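Local coordinates for nematode fatty acid retinoid binding protein (Necator americanus, PDB 4XCP) that probably binds lipids such as fatty acids and retinol, as a secreted all-helical member of the nematode FAR family, and here holds palmitic acid, at residues D124-V129 with A164-E169; K86-A91 with K149-L154; G93-G98 with A138-G143; K49-A54 with A65-K70; D20-Y25 with P120-L125. One frame throughout, in Å; residues are numbered along the deposited sequence.

Contact 1. Residues D124-V129 with A164-E169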
# COMPACT_ATOMS: atom_id res chain seq x y z
N ASP A 124 -3.61 14.47 5.70
CA ASP A 124 -4.43 13.35 5.20
C ASP A 124 -3.65 12.04 5.37
O ASP A 124 -4.23 11.03 5.74
CB ASP A 124 -4.74 13.51 3.70
CG ASP A 124 -5.72 14.61 3.35
OD1 ASP A 124 -6.56 14.95 4.22
OD2 ASP A 124 -5.67 15.10 2.20
N LEU A 125 -2.35 12.07 5.07
CA LEU A 125 -1.50 10.89 5.21
C LEU A 125 -1.35 10.53 6.68
O LEU A 125 -1.48 9.35 7.03
CB LEU A 125 -0.15 11.07 4.53
CG LEU A 125 -0.17 11.27 3.00
CD1 LEU A 125 1.18 11.72 2.51
CD2 LEU A 125 -0.57 9.99 2.27
N LYS A 126 -1.15 11.55 7.56
CA LYS A 126 -1.03 11.36 9.00
C LYS A 126 -2.31 10.72 9.54
O LYS A 126 -2.24 9.81 10.37
CB LYS A 126 -0.78 12.71 9.70
CG LYS A 126 0.62 13.30 9.51
CD LYS A 126 0.78 14.54 10.38
CE LYS A 126 2.17 15.11 10.35
NZ LYS A 126 2.29 16.25 9.40
N ALA A 127 -3.47 11.19 9.04
CA ALA A 127 -4.78 10.67 9.43
C ALA A 127 -4.93 9.20 9.01
O ALA A 127 -5.41 8.41 9.82
CB ALA A 127 -5.90 11.52 8.84
N SER A 128 -4.45 8.82 7.79
CA SER A 128 -4.54 7.42 7.36
C SER A 128 -3.65 6.49 8.20
O SER A 128 -4.10 5.40 8.56
CB SER A 128 -4.24 7.24 5.86
OG SER A 128 -2.90 7.55 5.53
N VAL A 129 -2.43 6.93 8.55
CA VAL A 129 -1.49 6.15 9.37
C VAL A 129 -2.03 5.99 10.79
O VAL A 129 -1.93 4.91 11.38
CB VAL A 129 -0.05 6.75 9.33
CG1 VAL A 129 0.89 6.04 10.30
CG2 VAL A 129 0.51 6.70 7.91
N ALA A 164 3.61 6.15 14.95
CA ALA A 164 3.07 7.12 15.90
C ALA A 164 3.75 8.48 15.76
O ALA A 164 3.06 9.49 15.76
CB ALA A 164 3.19 6.60 17.33
N LYS A 165 5.09 8.50 15.58
CA LYS A 165 5.89 9.71 15.36
C LYS A 165 5.37 10.46 14.12
O LYS A 165 5.12 11.65 14.19
CB LYS A 165 7.37 9.37 15.17
CG LYS A 165 8.25 9.65 16.39
CD LYS A 165 9.67 9.09 16.22
CE LYS A 165 9.82 7.68 16.78
NZ LYS A 165 11.05 7.01 16.28
N PHE A 166 5.17 9.74 12.99
CA PHE A 166 4.65 10.35 11.77
C PHE A 166 3.23 10.88 11.95
O PHE A 166 2.95 12.01 11.56
CB PHE A 166 4.70 9.36 10.59
CG PHE A 166 4.09 9.94 9.33
CD1 PHE A 166 4.81 10.84 8.54
CD2 PHE A 166 2.79 9.61 8.94
CE1 PHE A 166 4.23 11.40 7.40
CE2 PHE A 166 2.22 10.18 7.80
CZ PHE A 166 2.95 11.08 7.04
N ALA A 167 2.32 10.06 12.50
CA ALA A 167 0.91 10.41 12.70
C ALA A 167 0.72 11.62 13.62
O ALA A 167 -0.30 12.30 13.55
CB ALA A 167 0.15 9.20 13.23
N GLY A 168 1.73 11.90 14.45
CA GLY A 168 1.74 13.02 15.38
C GLY A 168 1.18 12.63 16.73
O GLY A 168 1.81 12.92 17.76
N GLU A 169 0.01 11.95 16.71
CA GLU A 169 -0.75 11.46 17.87
C GLU A 169 -1.28 12.60 18.73
O GLU A 169 -1.96 13.50 18.22
CB GLU A 169 0.05 10.43 18.71
CG GLU A 169 0.47 9.19 17.94
CD GLU A 169 -0.57 8.08 17.87
OE1 GLU A 169 -1.30 8.02 16.86
OE2 GLU A 169 -0.64 7.27 18.82
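L125 begins the contact by meeting the F166 ring at its rim, in a helix-helix packing of this all-helical lipid-binding fold that sets the last short helix, 162-167, against helix 122-138. The ring has the L125 backbone carbonyl at its edge, with L125 O in the ring plane, while the L125 side chain offers CB to F166 CZ at 4.0 Å. One residue on, K126 lies over a face of the same ring. Its CG sits 4.2 Å from the ring centroid of F166, 24° off the normal and offset toward the rim, a CH-pi contact in which the two side chains cross at about a right angle. The aliphatic chain of K126 also runs close to the backbone carbonyl of its partner, CG lying 3.4 Å from F166 O. K126 NZ is too distant from the ring for more than a weak cation-pi attraction. L125 O, at the ring edge, also accepts from S128 OG (2.7 Å) within the helix. V129 closes the segment: CG2 meets F166 CD2 at 3.8 Å, and CG1 faces the methyl of A167. F166 itself has CG anti to the backbone N (chi1 177°), and L28, D24 and K122 also touch its side chain. Where the backbones come nearest, K126 and A167, the A167 CB methyl rests 3.8 Å from K126 O.

Contact 2. Residues K86-A91 with K149-L154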
# COMPACT_ATOMS: atom_id res chain seq x y z
N LYS A 86 -0.51 -11.22 -1.43
CA LYS A 86 -1.63 -12.17 -1.44
C LYS A 86 -1.27 -13.46 -0.69
O LYS A 86 -2.10 -13.94 0.08
CB LYS A 86 -2.09 -12.45 -2.89
CG LYS A 86 -3.40 -13.20 -3.01
CD LYS A 86 -3.79 -13.38 -4.47
CE LYS A 86 -5.14 -14.05 -4.61
NZ LYS A 86 -5.65 -13.99 -6.00
N SER A 87 -0.05 -14.00 -0.89
CA SER A 87 0.38 -15.22 -0.21
C SER A 87 0.66 -14.99 1.28
O SER A 87 0.43 -15.89 2.08
CB SER A 87 1.58 -15.86 -0.91
OG SER A 87 2.79 -15.16 -0.64
N LYS A 88 1.13 -13.79 1.64
CA LYS A 88 1.37 -13.44 3.04
C LYS A 88 0.04 -13.34 3.79
O LYS A 88 -0.06 -13.90 4.88
CB LYS A 88 2.17 -12.14 3.15
CG LYS A 88 3.66 -12.33 2.88
CD LYS A 88 4.32 -10.99 2.71
CE LYS A 88 5.82 -11.09 2.74
NZ LYS A 88 6.41 -9.97 3.52
N ILE A 89 -1.00 -12.72 3.18
CA ILE A 89 -2.36 -12.58 3.73
C ILE A 89 -3.00 -13.97 3.90
O ILE A 89 -3.60 -14.22 4.95
CB ILE A 89 -3.27 -11.64 2.86
CG1 ILE A 89 -2.68 -10.22 2.65
CG2 ILE A 89 -4.72 -11.54 3.38
CD1 ILE A 89 -2.29 -9.48 3.79
N ALA A 90 -2.83 -14.88 2.91
CA ALA A 90 -3.34 -16.25 2.93
C ALA A 90 -2.83 -17.07 4.14
O ALA A 90 -3.54 -17.95 4.61
CB ALA A 90 -3.00 -16.96 1.62
N ALA A 91 -1.60 -16.77 4.63
CA ALA A 91 -0.99 -17.44 5.78
C ALA A 91 -1.49 -16.88 7.13
O ALA A 91 -1.19 -17.45 8.17
CB ALA A 91 0.53 -17.34 5.69
N LYS A 149 4.76 -11.96 11.77
CA LYS A 149 5.43 -13.12 11.17
C LYS A 149 5.45 -12.98 9.64
O LYS A 149 6.45 -13.31 9.00
CB LYS A 149 4.73 -14.41 11.61
CG LYS A 149 5.41 -15.71 11.17
CD LYS A 149 5.03 -16.85 12.10
CE LYS A 149 5.26 -18.20 11.47
NZ LYS A 149 4.03 -18.69 10.79
N GLN A 150 4.35 -12.46 9.06
CA GLN A 150 4.23 -12.27 7.62
C GLN A 150 4.74 -10.92 7.17
O GLN A 150 5.21 -10.79 6.03
CB GLN A 150 2.77 -12.48 7.15
CG GLN A 150 2.18 -13.88 7.44
CD GLN A 150 3.06 -15.05 7.06
OE1 GLN A 150 3.23 -16.00 7.83
NE2 GLN A 150 3.66 -14.98 5.90
N PHE A 151 4.61 -9.89 8.03
CA PHE A 151 5.00 -8.53 7.68
C PHE A 151 5.93 -7.94 8.73
O PHE A 151 5.51 -7.04 9.46
CB PHE A 151 3.75 -7.67 7.51
CG PHE A 151 2.87 -8.10 6.36
CD1 PHE A 151 3.17 -7.70 5.06
CD2 PHE A 151 1.74 -8.88 6.57
CE1 PHE A 151 2.34 -8.07 4.00
CE2 PHE A 151 0.92 -9.26 5.51
CZ PHE A 151 1.21 -8.84 4.23
N PRO A 152 7.20 -8.41 8.82
CA PRO A 152 8.10 -7.91 9.88
C PRO A 152 8.51 -6.46 9.74
O PRO A 152 8.74 -5.82 10.76
CB PRO A 152 9.30 -8.87 9.82
CG PRO A 152 9.31 -9.37 8.41
CD PRO A 152 7.87 -9.46 8.01
N PHE A 153 8.57 -5.92 8.51
CA PHE A 153 8.93 -4.51 8.33
C PHE A 153 7.83 -3.62 8.88
O PHE A 153 8.12 -2.66 9.61
CB PHE A 153 9.23 -4.16 6.85
CG PHE A 153 9.56 -2.70 6.67
CD1 PHE A 153 10.88 -2.25 6.79
CD2 PHE A 153 8.56 -1.76 6.45
CE1 PHE A 153 11.18 -0.89 6.68
CE2 PHE A 153 8.86 -0.40 6.34
CZ PHE A 153 10.16 0.03 6.46
N LEU A 154 6.57 -3.91 8.52
CA LEU A 154 5.42 -3.14 8.96
C LEU A 154 5.19 -3.26 10.47
O LEU A 154 4.92 -2.26 11.12
CB LEU A 154 4.17 -3.49 8.14
CG LEU A 154 4.16 -2.98 6.67
CD1 LEU A 154 2.96 -3.55 5.92
CD2 LEU A 154 4.14 -1.45 6.60
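K88 NZ donates to the backbone carbonyl of Q150 over 2.9 Å between NZ and Q150 O, approaching nearly along the C=O axis with a C=O...N angle of 169°. That carbonyl stands where helix 141-150 ends and F151 leaves helical geometry, just before helix 152-159 begins. The lysine thus reaches from helix 72-90 to a break between two helices. Its chain passes alongside the carbonyl on the way: CD and CE each approach Q150 O to 3.4 Å, and a bend at chi4 (-139°) places NZ on the oxygen.

The F151 ring packs against the root of the same lysine, with CZ 3.6 Å from K88 CB, and CE1 near K88 CD. I89 CD1 meets the ring at its edge, near the plane, 3.6 Å from F151 CZ. Although I89 CB points away from the other segment, CD1 comes back to the phenyl rim. Beyond F151, the ring of F147 lies against it, and K97, A100 and E101 of helix 94-115 pack on I89. On the other flank the bend at chi2 (-48°) sets Q150 CD against A91 CB, 3.7 Å away, while Q150 CG approaches K88 O to 3.4 Å.

One lysine therefore serves two roles, its methylenes packing against the phenyl ring and its ammonium bonding to the carbonyl at the C-terminal end of helix 141-150. A positive charge at that helix end would be expected to interact favourably with the helix dipole.

Contact 3. Residues G93-G98 with A138-G143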
# COMPACT_ATOMS: atom_id res chain seq x y z
N GLY A 93 -4.23 -15.80 10.21
CA GLY A 93 -5.46 -16.20 10.89
C GLY A 93 -6.50 -15.13 10.65
O GLY A 93 -6.17 -14.06 10.13
N PRO A 94 -7.79 -15.36 11.01
CA PRO A 94 -8.84 -14.36 10.69
C PRO A 94 -8.63 -12.92 11.19
O PRO A 94 -9.00 -11.99 10.48
CB PRO A 94 -10.11 -14.95 11.32
CG PRO A 94 -9.84 -16.39 11.46
CD PRO A 94 -8.36 -16.58 11.61
N GLU A 95 -8.10 -12.73 12.41
CA GLU A 95 -7.91 -11.39 12.96
C GLU A 95 -6.87 -10.56 12.19
O GLU A 95 -7.18 -9.46 11.76
CB GLU A 95 -7.61 -11.45 14.46
CG GLU A 95 -7.54 -10.09 15.13
CD GLU A 95 -7.04 -10.14 16.56
OE1 GLU A 95 -6.34 -11.12 16.91
OE2 GLU A 95 -7.36 -9.21 17.33
N ALA A 96 -5.64 -11.10 12.03
CA ALA A 96 -4.57 -10.39 11.31
C ALA A 96 -4.93 -10.23 9.82
O ALA A 96 -4.59 -9.19 9.24
CB ALA A 96 -3.24 -11.12 11.48
N LYS A 97 -5.67 -11.21 9.23
CA LYS A 97 -6.15 -11.12 7.83
C LYS A 97 -7.10 -9.91 7.69
O LYS A 97 -6.92 -9.10 6.78
CB LYS A 97 -6.85 -12.41 7.39
CG LYS A 97 -7.17 -12.47 5.89
CD LYS A 97 -7.83 -13.81 5.47
CE LYS A 97 -6.85 -14.97 5.36
NZ LYS A 97 -7.50 -16.23 4.93
N GLY A 98 -8.05 -9.77 8.62
CA GLY A 98 -8.98 -8.65 8.65
C GLY A 98 -8.28 -7.31 8.73
O GLY A 98 -8.62 -6.38 7.99
N ALA A 138 -5.61 -2.16 18.23
CA ALA A 138 -6.89 -2.80 18.60
C ALA A 138 -6.86 -4.35 18.53
O ALA A 138 -7.75 -4.99 19.07
CB ALA A 138 -8.02 -2.26 17.74
N MSE A 139 -5.88 -4.93 17.80
CA MSE A 139 -5.72 -6.39 17.68
C MSE A 139 -5.22 -6.98 19.00
O MSE A 139 -4.58 -6.27 19.78
CB MSE A 139 -4.68 -6.75 16.61
CG MSE A 139 -5.20 -6.64 15.17
SE MSE A 139 -4.10 -7.70 13.97
CE MSE A 139 -2.55 -6.64 13.96
N SER A 140 -5.48 -8.28 19.22
CA SER A 140 -4.93 -9.00 20.38
C SER A 140 -3.41 -9.13 20.13
O SER A 140 -2.96 -8.93 19.01
CB SER A 140 -5.53 -10.40 20.48
OG SER A 140 -5.16 -11.21 19.36
N ASP A 141 -2.65 -9.50 21.15
CA ASP A 141 -1.22 -9.78 21.02
C ASP A 141 -1.02 -10.91 20.02
O ASP A 141 -0.08 -10.86 19.25
CB ASP A 141 -0.65 -10.20 22.39
CG ASP A 141 -0.26 -9.05 23.30
OD1 ASP A 141 -0.58 -7.89 22.98
OD2 ASP A 141 0.33 -9.32 24.36
N ALA A 142 -1.91 -11.94 20.03
CA ALA A 142 -1.82 -13.07 19.08
C ALA A 142 -2.00 -12.57 17.63
O ALA A 142 -1.27 -13.01 16.74
CB ALA A 142 -2.85 -14.13 19.41
N GLY A 143 -2.90 -11.60 17.43
CA GLY A 143 -3.14 -10.97 16.13
C GLY A 143 -1.92 -10.24 15.64
O GLY A 143 -1.49 -10.43 14.50
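The carboxylate of E95 is the flat group of this contact, and both its oxygens take bonds from S140. E95 OE1 accepts from S140 OG at 2.7 Å with its syn lone pair, whereas S140 N reaches E95 OE2 at 2.8 Å, also on the syn side but 33° out of the carboxylate plane. Close to the same oxygens lie two backbone carbons: M139 CA is 3.3 Å from E95 OE2, and G143 CA, on a residue with no side chain, is at the same separation from E95 OE1. E95 has CG anti to the backbone N (chi1 -175°) and stays extended beyond it, reaching across to S140. S140 is also the N-cap of helix 141-150, its OG accepting from G143 N at 3.0 Å, so one hydroxyl joins the cap to the glutamate. Beside this polar pair, the selenomethionine M139, bent at chi3, has its SE 3.8 Å from A96 CA. The A96 methyl packs on G143 O. The contact thus couples the first turn of helix 94-115 to the start of helix 141-150, just after helix 122-138 has ended; D146 and F147 further along helix 141-150 pack on A96, and D146 accepts from the N-cap residue G93.

Contact 4. Residues K49-A54 with A65-K70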
# COMPACT_ATOMS: atom_id res chain seq x y z
N LYS A 49 -1.91 5.31 -14.70
CA LYS A 49 -2.99 6.30 -14.67
C LYS A 49 -4.10 5.92 -15.67
O LYS A 49 -5.28 5.94 -15.30
CB LYS A 49 -2.42 7.70 -14.97
CG LYS A 49 -3.47 8.82 -14.96
CD LYS A 49 -2.83 10.17 -15.19
CE LYS A 49 -3.83 11.30 -15.23
NZ LYS A 49 -4.43 11.58 -13.90
N GLU A 50 -3.74 5.55 -16.92
CA GLU A 50 -4.72 5.15 -17.94
C GLU A 50 -5.50 3.89 -17.51
O GLU A 50 -6.71 3.84 -17.68
CB GLU A 50 -4.04 4.90 -19.30
CG GLU A 50 -3.64 6.18 -20.00
CD GLU A 50 -2.74 6.00 -21.20
OE1 GLU A 50 -2.21 4.88 -21.39
OE2 GLU A 50 -2.49 7.00 -21.89
N VAL A 51 -4.81 2.88 -16.95
CA VAL A 51 -5.48 1.68 -16.45
C VAL A 51 -6.44 2.07 -15.29
O VAL A 51 -7.59 1.67 -15.30
CB VAL A 51 -4.48 0.55 -16.05
CG1 VAL A 51 -5.18 -0.59 -15.29
CG2 VAL A 51 -3.77 0.00 -17.28
N PHE A 52 -5.97 2.88 -14.34
CA PHE A 52 -6.81 3.31 -13.22
C PHE A 52 -8.07 4.04 -13.73
O PHE A 52 -9.18 3.75 -13.29
CB PHE A 52 -6.03 4.18 -12.21
CG PHE A 52 -6.96 4.70 -11.12
CD1 PHE A 52 -7.31 3.90 -10.03
CD2 PHE A 52 -7.55 5.96 -11.23
CE1 PHE A 52 -8.21 4.37 -9.05
CE2 PHE A 52 -8.43 6.43 -10.24
CZ PHE A 52 -8.76 5.63 -9.16
N LYS A 53 -7.88 4.97 -14.69
CA LYS A 53 -8.96 5.76 -15.27
C LYS A 53 -9.98 4.94 -16.08
O LYS A 53 -11.13 5.34 -16.16
CB LYS A 53 -8.40 6.93 -16.10
CG LYS A 53 -7.80 8.05 -15.23
CD LYS A 53 -8.85 8.87 -14.49
CE LYS A 53 -8.25 9.57 -13.29
NZ LYS A 53 -9.25 10.42 -12.58
N ALA A 54 -9.56 3.78 -16.64
CA ALA A 54 -10.42 2.89 -17.42
C ALA A 54 -11.17 1.92 -16.48
O ALA A 54 -11.94 1.09 -16.94
CB ALA A 54 -9.60 2.12 -18.46
N ALA A 65 -4.64 -7.64 -14.99
CA ALA A 65 -4.82 -8.20 -16.34
C ALA A 65 -4.93 -7.08 -17.38
O ALA A 65 -4.30 -7.18 -18.44
CB ALA A 65 -6.06 -9.11 -16.37
N ALA A 66 -5.67 -5.99 -17.07
CA ALA A 66 -5.80 -4.82 -17.96
C ALA A 66 -4.43 -4.14 -18.11
O ALA A 66 -4.06 -3.75 -19.21
CB ALA A 66 -6.84 -3.83 -17.42
N LEU A 67 -3.66 -4.06 -17.01
CA LEU A 67 -2.32 -3.50 -17.02
C LEU A 67 -1.36 -4.33 -17.92
O LEU A 67 -0.64 -3.75 -18.74
CB LEU A 67 -1.77 -3.35 -15.58
CG LEU A 67 -0.32 -2.85 -15.47
CD1 LEU A 67 -0.15 -1.45 -16.08
CD2 LEU A 67 0.15 -2.86 -14.05
N LYS A 68 -1.39 -5.67 -17.79
CA LYS A 68 -0.58 -6.60 -18.57
C LYS A 68 -0.86 -6.46 -20.06
O LYS A 68 0.07 -6.56 -20.86
CB LYS A 68 -0.83 -8.06 -18.13
CG LYS A 68 -0.15 -8.43 -16.83
CD LYS A 68 -0.48 -9.86 -16.42
CE LYS A 68 0.42 -10.37 -15.33
NZ LYS A 68 -0.15 -11.59 -14.69
N LYS A 69 -2.12 -6.20 -20.43
CA LYS A 69 -2.54 -5.99 -21.82
C LYS A 69 -1.81 -4.77 -22.41
O LYS A 69 -1.28 -4.85 -23.52
CB LYS A 69 -4.07 -5.84 -21.91
CG LYS A 69 -4.61 -5.73 -23.35
CD LYS A 69 -5.53 -4.51 -23.56
CE LYS A 69 -4.78 -3.22 -23.89
NZ LYS A 69 -5.58 -2.01 -23.56
N LYS A 70 -1.75 -3.66 -21.65
CA LYS A 70 -1.07 -2.44 -22.09
C LYS A 70 0.45 -2.60 -22.02
O LYS A 70 1.15 -2.10 -22.89
CB LYS A 70 -1.48 -1.25 -21.22
CG LYS A 70 -2.98 -0.95 -21.21
CD LYS A 70 -3.34 0.23 -22.08
CE LYS A 70 -3.11 1.58 -21.42
NZ LYS A 70 -3.57 2.67 -22.31
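E50 and K70 cross at about a right angle at the exposed border where helix 42-53 meets helix 60-70. K70 NZ donates to E50 OE1 at 2.8 Å in a salt bridge, but the ammonium comes from above the carboxylate plane, 51° out of it. K70 gets there by folding: its chain bends at chi2 and again at chi3 (-81°), which draws CE to 4.0 Å from E50 CB. The glutamate, by contrast, is extended beyond CG.

V51 sits beside this pair, pointing at the other helix with a forked tip. CG2 faces the L67 backbone, 3.8 Å from L67 CA, with L67 CD1 and K70 CG each about 4.1 Å from it; CG1 is directed to the methyl of A66 at 4.2 Å. The short segments run roughly antiparallel, 137° apart in direction, with axes 9.8 Å distant at closest approach. L67 turns inward to V47, L48, L74 and V78, its side chain about 5 Å from a bound palmitic acid.

The chemistry is thus divided: a salt bridge at the exposed rim borders an apolar contact of V51, A66 and L67, of which L67 lies near the lipid. K70 takes part in both, through CG on V51 and NZ on E50.

Contact 5. Residues D20-Y25 with P120-L125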
# COMPACT_ATOMS: atom_id res chain seq x y z
N ASP A 20 6.26 13.83 -4.51
CA ASP A 20 4.93 14.27 -4.05
C ASP A 20 4.58 13.62 -2.73
O ASP A 20 3.80 14.18 -1.97
CB ASP A 20 3.86 13.97 -5.10
CG ASP A 20 4.05 14.73 -6.39
OD1 ASP A 20 4.89 15.66 -6.41
OD2 ASP A 20 3.37 14.41 -7.37
N ILE A 21 5.16 12.43 -2.47
CA ILE A 21 4.94 11.68 -1.24
C ILE A 21 5.99 12.14 -0.23
O ILE A 21 7.18 12.03 -0.51
CB ILE A 21 5.03 10.14 -1.45
CG1 ILE A 21 4.24 9.66 -2.69
CG2 ILE A 21 4.59 9.40 -0.18
CD1 ILE A 21 4.67 8.23 -3.21
N PRO A 22 5.59 12.64 0.97
CA PRO A 22 6.61 13.05 1.96
C PRO A 22 7.57 11.89 2.27
O PRO A 22 7.12 10.74 2.37
CB PRO A 22 5.77 13.42 3.19
CG PRO A 22 4.42 13.75 2.66
CD PRO A 22 4.22 12.87 1.46
N ALA A 23 8.89 12.20 2.35
CA ALA A 23 9.95 11.23 2.63
C ALA A 23 9.66 10.39 3.90
O ALA A 23 9.90 9.19 3.91
CB ALA A 23 11.30 11.95 2.76
N ASP A 24 9.11 11.02 4.95
CA ASP A 24 8.80 10.34 6.20
C ASP A 24 7.59 9.38 6.06
O ASP A 24 7.47 8.45 6.86
CB ASP A 24 8.66 11.32 7.40
CG ASP A 24 7.69 12.48 7.24
OD1 ASP A 24 7.26 12.74 6.10
OD2 ASP A 24 7.41 13.17 8.26
N TYR A 25 6.74 9.56 5.03
CA TYR A 25 5.66 8.61 4.76
C TYR A 25 6.26 7.46 3.94
O TYR A 25 5.92 6.31 4.18
CB TYR A 25 4.46 9.26 4.04
CG TYR A 25 3.35 8.27 3.71
CD1 TYR A 25 2.38 7.94 4.66
CD2 TYR A 25 3.28 7.66 2.46
CE1 TYR A 25 1.37 7.03 4.36
CE2 TYR A 25 2.27 6.75 2.15
CZ TYR A 25 1.30 6.45 3.10
OH TYR A 25 0.31 5.56 2.78
N PRO A 120 -3.13 13.58 -1.72
CA PRO A 120 -3.35 13.80 -0.28
C PRO A 120 -2.38 14.81 0.32
O PRO A 120 -1.23 14.88 -0.11
CB PRO A 120 -3.12 12.41 0.34
CG PRO A 120 -3.08 11.44 -0.79
CD PRO A 120 -2.71 12.19 -2.02
N THR A 121 -2.84 15.58 1.32
CA THR A 121 -1.98 16.51 2.05
C THR A 121 -1.20 15.66 3.07
O THR A 121 -1.54 14.48 3.27
CB THR A 121 -2.82 17.58 2.79
OG1 THR A 121 -3.72 16.94 3.69
CG2 THR A 121 -3.59 18.51 1.83
N LYS A 122 -0.19 16.25 3.73
CA LYS A 122 0.57 15.54 4.76
C LYS A 122 -0.36 15.17 5.95
O LYS A 122 -0.22 14.08 6.49
CB LYS A 122 1.81 16.33 5.22
CG LYS A 122 2.82 15.45 5.96
CD LYS A 122 4.16 16.12 6.15
CE LYS A 122 5.10 15.23 6.93
NZ LYS A 122 6.46 15.80 7.02
N ASP A 123 -1.34 16.05 6.29
CA ASP A 123 -2.34 15.81 7.35
C ASP A 123 -3.28 14.65 7.00
O ASP A 123 -3.68 13.91 7.90
CB ASP A 123 -3.14 17.08 7.67
CG ASP A 123 -2.41 18.09 8.54
OD1 ASP A 123 -1.26 17.80 8.97
OD2 ASP A 123 -2.98 19.18 8.80
N ASP A 124 -3.61 14.47 5.70
CA ASP A 124 -4.43 13.35 5.20
C ASP A 124 -3.65 12.04 5.37
O ASP A 124 -4.23 11.03 5.74
CB ASP A 124 -4.74 13.51 3.70
CG ASP A 124 -5.72 14.61 3.35
OD1 ASP A 124 -6.56 14.95 4.22
OD2 ASP A 124 -5.67 15.10 2.20
N LEU A 125 -2.35 12.07 5.07
CA LEU A 125 -1.50 10.89 5.21
C LEU A 125 -1.35 10.53 6.68
O LEU A 125 -1.48 9.35 7.03
CB LEU A 125 -0.15 11.07 4.53
CG LEU A 125 -0.17 11.27 3.00
CD1 LEU A 125 1.18 11.72 2.51
CD2 LEU A 125 -0.57 9.99 2.27
O HOH W 1 1.16 13.80 -0.82
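Apolar packing joins P22 and Y25 to L125. The proline and leucine reach tip to tip, P22 CD only 3.4 Å from L125 CD1, closer than usual van der Waals contact. Over the Y25 ring, L125 CD2 lies above the centre of one face, 4.1 Å from the centroid and 10° off the normal, a CH-pi contact; the two side chains cross at about a right angle. P22 CG also touches K122 CG as the ring and the lysine chain slide past each other in opposite directions.

The ionic part is a salt bridge. K122 NZ meets D24 OD2 at 3.1 Å on the syn side, with a weaker bond to D24 OD1, and the extended lysine crosses the aspartate at about a right angle.

Among the hydrogen bonds, one water donates to both backbones, at 2.9 Å from D20 O and 2.7 Å from P120 O. T121 and D124 bond reciprocally: T121 N donates to D124 OD2 at 3.0 Å, and D124 N to T121 OG1. R113 gives D124 a second, charged partner.

The reciprocal pair is a capping box at the start of helix 122-138, and the contact places helix 23-26 beside it, where I21 and Y25 touch a bound palmitic acid at the lipid site.

How the contacts relate
Contacts 1 and 5 form one cluster, their centres about 9 Å apart: both use helix 122-138 and share D124 and L125, and F166 of contact 1 packs on D24, Y25 and K122 of contact 5. Contacts 2 and 3, with centres about 12 Å apart, make a second cluster that shares helix 141-150, I89 touching K97. Contact 4 stands alone, about 31 Å from contact 1 and 33 Å from contact 3, centre to centre. Along the chain it closes first, within the span bridged by contact 5, whereas contacts 1 and 2 interleave. Together they tie early, middle and late helices into one all-helical fold that holds palmitic acid, which contact 5 touches directly.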